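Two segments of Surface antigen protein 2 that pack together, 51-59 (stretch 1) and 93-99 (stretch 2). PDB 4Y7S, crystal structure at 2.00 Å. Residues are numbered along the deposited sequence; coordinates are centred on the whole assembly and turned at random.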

# COMPACT_ATOMS: atom_id res chain seq x y z
N LEU A 51 11.11 -4.43 3.81
CA LEU A 51 11.06 -2.98 3.98
C LEU A 51 11.35 -2.23 2.67
O LEU A 51 11.15 -1.01 2.58
CB LEU A 51 12.05 -2.55 5.07
CG LEU A 51 11.68 -3.05 6.45
CD1 LEU A 51 12.79 -2.76 7.45
CD2 LEU A 51 10.38 -2.47 6.92
N CYS A 52 11.83 -2.96 1.66
CA CYS A 52 12.00 -2.42 0.31
C CYS A 52 10.71 -2.44 -0.52
O CYS A 52 10.63 -1.76 -1.55
CB CYS A 52 13.07 -3.22 -0.44
SG CYS A 52 14.75 -2.94 0.16
N VAL A 53 9.71 -3.20 -0.09
CA VAL A 53 8.54 -3.38 -0.92
C VAL A 53 7.22 -2.93 -0.29
O VAL A 53 6.20 -2.99 -0.95
CB VAL A 53 8.39 -4.86 -1.40
CG1 VAL A 53 9.67 -5.33 -2.05
CG2 VAL A 53 7.97 -5.82 -0.26
N ILE A 54 7.21 -2.52 0.98
CA ILE A 54 5.96 -2.08 1.59
C ILE A 54 5.82 -0.57 1.36
O ILE A 54 6.56 0.20 1.98
CB ILE A 54 5.88 -2.39 3.10
CG1 ILE A 54 6.06 -3.89 3.37
CG2 ILE A 54 4.55 -1.90 3.67
CD1 ILE A 54 4.99 -4.78 2.71
N PRO A 55 4.90 -0.14 0.49
CA PRO A 55 4.89 1.27 0.10
C PRO A 55 4.53 2.24 1.21
O PRO A 55 4.96 3.38 1.12
CB PRO A 55 3.85 1.32 -1.03
CG PRO A 55 3.07 0.09 -0.93
CD PRO A 55 3.97 -0.94 -0.34
N ASN A 56 3.79 1.83 2.23
CA ASN A 56 3.53 2.74 3.34
C ASN A 56 4.86 3.09 4.03
O ASN A 56 5.01 4.17 4.56
CB ASN A 56 2.58 2.12 4.36
CG ASN A 56 2.07 3.14 5.36
OD1 ASN A 56 1.66 4.24 4.97
ND2 ASN A 56 2.10 2.80 6.64
N PHE A 57 5.80 2.16 4.01
CA PHE A 57 7.13 2.42 4.57
C PHE A 57 8.04 3.16 3.57
O PHE A 57 8.59 4.22 3.89
CB PHE A 57 7.79 1.10 5.00
CG PHE A 57 9.14 1.29 5.63
CD1 PHE A 57 9.25 1.61 6.99
CD2 PHE A 57 10.29 1.19 4.88
CE1 PHE A 57 10.50 1.80 7.58
CE2 PHE A 57 11.54 1.39 5.47
CZ PHE A 57 11.64 1.69 6.82
N THR A 58 8.21 2.62 2.37
CA THR A 58 9.11 3.24 1.40
C THR A 58 8.63 4.64 1.02
O THR A 58 9.43 5.51 0.73
CB THR A 58 9.26 2.42 0.12
OG1 THR A 58 8.03 2.41 -0.58
CG2 THR A 58 9.71 0.99 0.43
N GLY A 59 7.32 4.83 0.97
CA GLY A 59 6.75 6.11 0.59
C GLY A 59 7.02 7.17 1.65
O GLY A 59 7.27 8.33 1.35
N PRO A 93 11.43 -2.69 -9.76
CA PRO A 93 12.42 -1.62 -9.60
C PRO A 93 13.16 -1.58 -8.25
O PRO A 93 13.75 -0.54 -7.93
CB PRO A 93 11.57 -0.35 -9.80
CG PRO A 93 10.23 -0.71 -9.22
CD PRO A 93 10.05 -2.20 -9.53
N TYR A 94 13.10 -2.68 -7.50
CA TYR A 94 13.98 -2.92 -6.36
C TYR A 94 13.57 -2.14 -5.10
O TYR A 94 13.23 -2.75 -4.09
CB TYR A 94 15.44 -2.62 -6.76
CG TYR A 94 15.81 -3.34 -8.05
CD1 TYR A 94 15.93 -4.73 -8.07
CD2 TYR A 94 16.00 -2.65 -9.24
CE1 TYR A 94 16.23 -5.41 -9.23
CE2 TYR A 94 16.31 -3.33 -10.41
CZ TYR A 94 16.43 -4.71 -10.40
OH TYR A 94 16.74 -5.39 -11.56
N TRP A 95 13.61 -0.81 -5.15
CA TRP A 95 13.07 0.00 -4.07
C TRP A 95 11.67 0.43 -4.50
O TRP A 95 11.51 1.28 -5.36
CB TRP A 95 13.98 1.19 -3.76
CG TRP A 95 13.55 1.99 -2.56
CD1 TRP A 95 13.25 1.50 -1.32
CD2 TRP A 95 13.40 3.40 -2.48
NE1 TRP A 95 12.90 2.52 -0.48
CE2 TRP A 95 12.99 3.70 -1.16
CE3 TRP A 95 13.56 4.46 -3.39
CZ2 TRP A 95 12.74 5.00 -0.74
CZ3 TRP A 95 13.32 5.74 -2.96
CH2 TRP A 95 12.92 6.01 -1.65
N ILE A 96 10.65 -0.22 -3.94
CA ILE A 96 9.30 -0.11 -4.49
C ILE A 96 8.54 1.03 -3.84
O ILE A 96 8.01 0.87 -2.75
CB ILE A 96 8.48 -1.40 -4.28
CG1 ILE A 96 9.26 -2.68 -4.65
CG2 ILE A 96 7.17 -1.33 -5.06
CD1 ILE A 96 9.57 -2.86 -6.11
N ILE A 97 8.41 2.14 -4.55
CA ILE A 97 7.74 3.33 -4.01
C ILE A 97 6.53 3.70 -4.82
O ILE A 97 6.43 3.38 -6.00
CB ILE A 97 8.70 4.55 -3.95
CG1 ILE A 97 9.35 4.83 -5.31
CG2 ILE A 97 9.74 4.32 -2.92
CD1 ILE A 97 10.23 6.10 -5.32
N PRO A 98 5.59 4.43 -4.20
CA PRO A 98 4.45 4.95 -4.94
C PRO A 98 4.87 5.85 -6.13
O PRO A 98 5.92 6.50 -6.06
CB PRO A 98 3.72 5.77 -3.90
CG PRO A 98 4.16 5.23 -2.58
CD PRO A 98 5.56 4.81 -2.77
N ALA A 99 4.08 5.88 -7.19
CA ALA A 99 4.42 6.71 -8.34
C ALA A 99 4.48 8.20 -7.97
O ALA A 99 5.32 8.93 -8.47
CB ALA A 99 3.43 6.50 -9.47
O HOH W 1 12.60 1.38 2.27

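Ile 96 is the centre of this contact, held at both of its backbone polar groups. Ile 96 N donates to Cys 52 O at 2.8 Å, nearly straight at 165°, using the backbone carbonyl of Cys 52. Ile 96 O accepts from Thr 58 OG1 at 2.7 Å. The segment is irregular, yet the amide and carbonyl of Ile 96 are both satisfied, by one backbone oxygen and one side-chain hydroxyl.

Thr 58 suits its buried place because its CB points toward the other stretch and the p rotamer brings OG1 to the carbonyl, while Thr 58 CG2 lies 3.7 Å from Trp 95 NE1, oblique to the ring. That indole nitrogen is not left unpaired: Trp 95 NE1 donates to the O of water 1 at 3.0 Å, and that water O donates to Leu 51 O at 2.8 Å, bridging the stretches.

Around these polar links the surfaces are apolar. Ile 96, also directed toward its partner, sets Ile 96 CG1 3.7 Å from Val 53 CG1. Pro 55 CB and Pro 98 CG meet more loosely at 4.2 Å. Gly 59 lets Pro 98 approach, with Gly 59 CA 3.8 Å from Pro 98 CD; an ideal CB there would sit tight against Pro 98 CG and clash with Pro 55 O, which already accepts from Gly 59 N at 2.8 Å.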